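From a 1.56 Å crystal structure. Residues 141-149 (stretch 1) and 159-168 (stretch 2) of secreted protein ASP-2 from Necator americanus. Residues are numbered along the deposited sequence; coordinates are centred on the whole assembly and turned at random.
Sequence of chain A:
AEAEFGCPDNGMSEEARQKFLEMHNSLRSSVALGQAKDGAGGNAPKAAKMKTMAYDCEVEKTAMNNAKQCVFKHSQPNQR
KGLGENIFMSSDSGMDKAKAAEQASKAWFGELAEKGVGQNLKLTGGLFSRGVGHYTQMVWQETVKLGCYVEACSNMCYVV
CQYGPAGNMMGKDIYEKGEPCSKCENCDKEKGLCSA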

# COMPACT_ATOMS: atom_id res chain seq x y z
N GLN A 141 0.12 7.97 5.78
CA GLN A 141 1.06 8.09 6.89
C GLN A 141 0.66 7.18 8.02
O GLN A 141 1.52 6.51 8.61
CB GLN A 141 1.09 9.54 7.33
CG GLN A 141 1.74 9.74 8.69
CD GLN A 141 1.65 11.17 9.07
OE1 GLN A 141 2.17 12.01 8.38
NE2 GLN A 141 0.97 11.47 10.18
N GLU A 142 -0.63 7.21 8.37
CA GLU A 142 -1.09 6.56 9.58
C GLU A 142 -1.37 5.07 9.41
O GLU A 142 -1.61 4.36 10.41
CB GLU A 142 -2.28 7.32 10.16
CG GLU A 142 -1.84 8.73 10.62
CD GLU A 142 -0.91 8.67 11.79
OE1 GLU A 142 -1.05 7.73 12.60
OE2 GLU A 142 -0.04 9.57 11.94
N THR A 143 -1.25 4.57 8.18
CA THR A 143 -1.49 3.14 7.96
C THR A 143 -0.20 2.41 8.31
O THR A 143 0.85 2.69 7.71
CB THR A 143 -1.84 2.89 6.51
OG1 THR A 143 -3.15 3.42 6.26
CG2 THR A 143 -1.85 1.37 6.24
N VAL A 144 -0.25 1.50 9.28
CA VAL A 144 0.95 0.84 9.77
C VAL A 144 0.87 -0.70 9.80
O VAL A 144 1.79 -1.35 10.24
CB VAL A 144 1.34 1.35 11.17
CG1 VAL A 144 1.68 2.82 11.09
CG2 VAL A 144 0.18 1.12 12.12
N LYS A 145 -0.24 -1.28 9.34
CA LYS A 145 -0.38 -2.74 9.21
C LYS A 145 -0.72 -3.08 7.76
O LYS A 145 -1.57 -2.44 7.16
CB LYS A 145 -1.53 -3.24 10.10
CG LYS A 145 -1.29 -2.99 11.62
CD LYS A 145 -2.55 -3.41 12.44
CE LYS A 145 -2.21 -3.63 13.94
NZ LYS A 145 -1.47 -4.90 14.16
N LEU A 146 -0.07 -4.10 7.22
CA LEU A 146 -0.29 -4.54 5.86
C LEU A 146 -0.53 -6.02 5.90
O LEU A 146 0.16 -6.73 6.64
CB LEU A 146 1.01 -4.29 5.04
CG LEU A 146 0.95 -4.74 3.59
CD1 LEU A 146 -0.04 -3.87 2.85
CD2 LEU A 146 2.34 -4.64 2.91
N GLY A 147 -1.47 -6.52 5.12
CA GLY A 147 -1.61 -7.99 4.99
C GLY A 147 -2.17 -8.23 3.60
O GLY A 147 -3.11 -7.54 3.21
N CYS A 148 -1.61 -9.19 2.85
CA CYS A 148 -2.07 -9.40 1.48
C CYS A 148 -2.24 -10.87 1.16
O CYS A 148 -1.70 -11.72 1.84
CB CYS A 148 -1.02 -8.82 0.50
SG CYS A 148 -0.47 -7.14 0.89
N TYR A 149 -2.92 -11.14 0.06
CA TYR A 149 -3.03 -12.52 -0.41
C TYR A 149 -3.06 -12.52 -1.93
O TYR A 149 -3.67 -11.63 -2.54
CB TYR A 149 -4.29 -13.17 0.17
CG TYR A 149 -4.30 -14.69 0.05
CD1 TYR A 149 -3.74 -15.48 1.06
CD2 TYR A 149 -4.84 -15.32 -1.08
CE1 TYR A 149 -3.71 -16.86 0.91
CE2 TYR A 149 -4.82 -16.68 -1.22
CZ TYR A 149 -4.27 -17.45 -0.22
OH TYR A 149 -4.28 -18.84 -0.33
N VAL A 159 -4.78 -10.35 -6.67
CA VAL A 159 -3.98 -9.88 -5.52
C VAL A 159 -4.82 -8.90 -4.76
O VAL A 159 -5.35 -7.94 -5.34
CB VAL A 159 -2.73 -9.13 -6.01
CG1 VAL A 159 -1.94 -8.53 -4.86
CG2 VAL A 159 -1.85 -10.08 -6.87
N VAL A 160 -4.87 -9.09 -3.47
CA VAL A 160 -5.55 -8.15 -2.60
C VAL A 160 -4.62 -7.82 -1.45
O VAL A 160 -4.12 -8.71 -0.79
CB VAL A 160 -6.83 -8.82 -2.03
CG1 VAL A 160 -7.58 -7.88 -1.05
CG2 VAL A 160 -7.77 -9.19 -3.15
N CYS A 161 -4.39 -6.52 -1.20
CA CYS A 161 -3.75 -6.10 0.06
C CYS A 161 -4.74 -5.30 0.91
O CYS A 161 -5.54 -4.53 0.37
CB CYS A 161 -2.57 -5.17 -0.21
SG CYS A 161 -1.10 -6.06 -0.78
N GLN A 162 -4.72 -5.51 2.22
CA GLN A 162 -5.53 -4.63 3.08
C GLN A 162 -4.60 -3.89 4.04
O GLN A 162 -3.47 -4.29 4.25
CB GLN A 162 -6.66 -5.40 3.80
CG GLN A 162 -7.75 -5.75 2.80
CD GLN A 162 -8.82 -6.72 3.30
OE1 GLN A 162 -8.79 -7.13 4.46
NE2 GLN A 162 -9.80 -7.08 2.43
N TYR A 163 -5.12 -2.81 4.64
CA TYR A 163 -4.31 -1.74 5.23
C TYR A 163 -4.98 -1.26 6.52
O TYR A 163 -6.16 -0.82 6.48
CB TYR A 163 -4.31 -0.57 4.23
CG TYR A 163 -3.54 -0.89 2.98
CD1 TYR A 163 -2.18 -0.60 2.89
CD2 TYR A 163 -4.18 -1.44 1.86
CE1 TYR A 163 -1.47 -0.92 1.70
CE2 TYR A 163 -3.46 -1.75 0.67
CZ TYR A 163 -2.15 -1.45 0.59
OH TYR A 163 -1.49 -1.80 -0.57
N GLY A 164 -4.24 -1.33 7.64
CA GLY A 164 -4.74 -0.91 8.99
C GLY A 164 -3.94 0.25 9.53
O GLY A 164 -2.75 0.12 9.61
N PRO A 165 -4.60 1.13 10.31
CA PRO A 165 -5.89 1.69 9.96
C PRO A 165 -6.10 2.06 8.52
O PRO A 165 -5.13 2.34 7.81
CB PRO A 165 -6.07 2.91 10.86
CG PRO A 165 -4.89 3.01 11.68
CD PRO A 165 -3.88 1.94 11.31
N ALA A 166 -7.36 2.09 8.11
CA ALA A 166 -7.69 2.46 6.72
C ALA A 166 -7.19 3.85 6.33
O ALA A 166 -7.27 4.80 7.13
CB ALA A 166 -9.18 2.38 6.45
N GLY A 167 -6.70 3.98 5.10
CA GLY A 167 -6.34 5.31 4.58
C GLY A 167 -7.45 5.85 3.71
O GLY A 167 -8.61 5.42 3.84
N ASN A 168 -7.12 6.82 2.87
CA ASN A 168 -8.07 7.39 1.90
C ASN A 168 -9.32 7.95 2.56
O ASN A 168 -10.44 7.78 2.04
CB ASN A 168 -8.42 6.36 0.86
CG ASN A 168 -7.26 6.07 -0.07
OD1 ASN A 168 -6.21 6.71 0.06
ND2 ASN A 168 -7.46 5.19 -1.03

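What holds the two strands in register? Residues 145-149 and 159-164 run antiparallel, and three pairs exchange backbone hydrogen bonds in both directions. Lys145 N gives to Gly164 O at 2.9 Å, and Gly164 N returns to Lys145 O at 2.9 Å. Gly147 N reaches Gln162 O at 3.1 Å, while Gln162 N meets Gly147 O at 2.8 Å, nearly straight at 176°. Tyr149 N to Val160 O (2.8 Å) and Val160 N to Tyr149 O (3.0 Å) complete the ladder, so every backbone N and O of these six residues is satisfied across the contact.

What happens where the ladder meets the loop? Gly164 O accepts a second proton, from Val144 N at 2.9 Å, so one carbonyl serves two successive amides. Just beyond, Thr143 OG1 lies 2.7 Å from Pro165 O. Pro165, which has no amide proton to offer, instead packs its ring against the loop, with CD 3.4 Å from Glu142 O.

What fills the face between the hydrogen-bonded pairs? Cys148 and Cys161 sit opposite each other in a non-hydrogen-bonded pair, their CA atoms only 4.0 Å apart, and a disulfide joins Cys148 SG to Cys161 SG at 2.1 Å with chi3 of 104°. On the same face, Leu146 CD1 packs 3.5 Å from Tyr163 CE1 and 4.2 Å from Cys161 CB, apolar contacts suited to this buried setting. Thr143 CG2 approaches the edge of the Tyr163 ring.

How are the polar side chains on the other face accommodated? Lys145 and Gln162 start on the face shared with Tyr149 and Val160, but their ends lead away, and Lys145 NZ and both polar ends of Gln162 find hydrogen bonds elsewhere in the structure. Gly164 suits its place beside Lys145: an ideal CB there would lie a tight 3.4 Å from Lys145 CB.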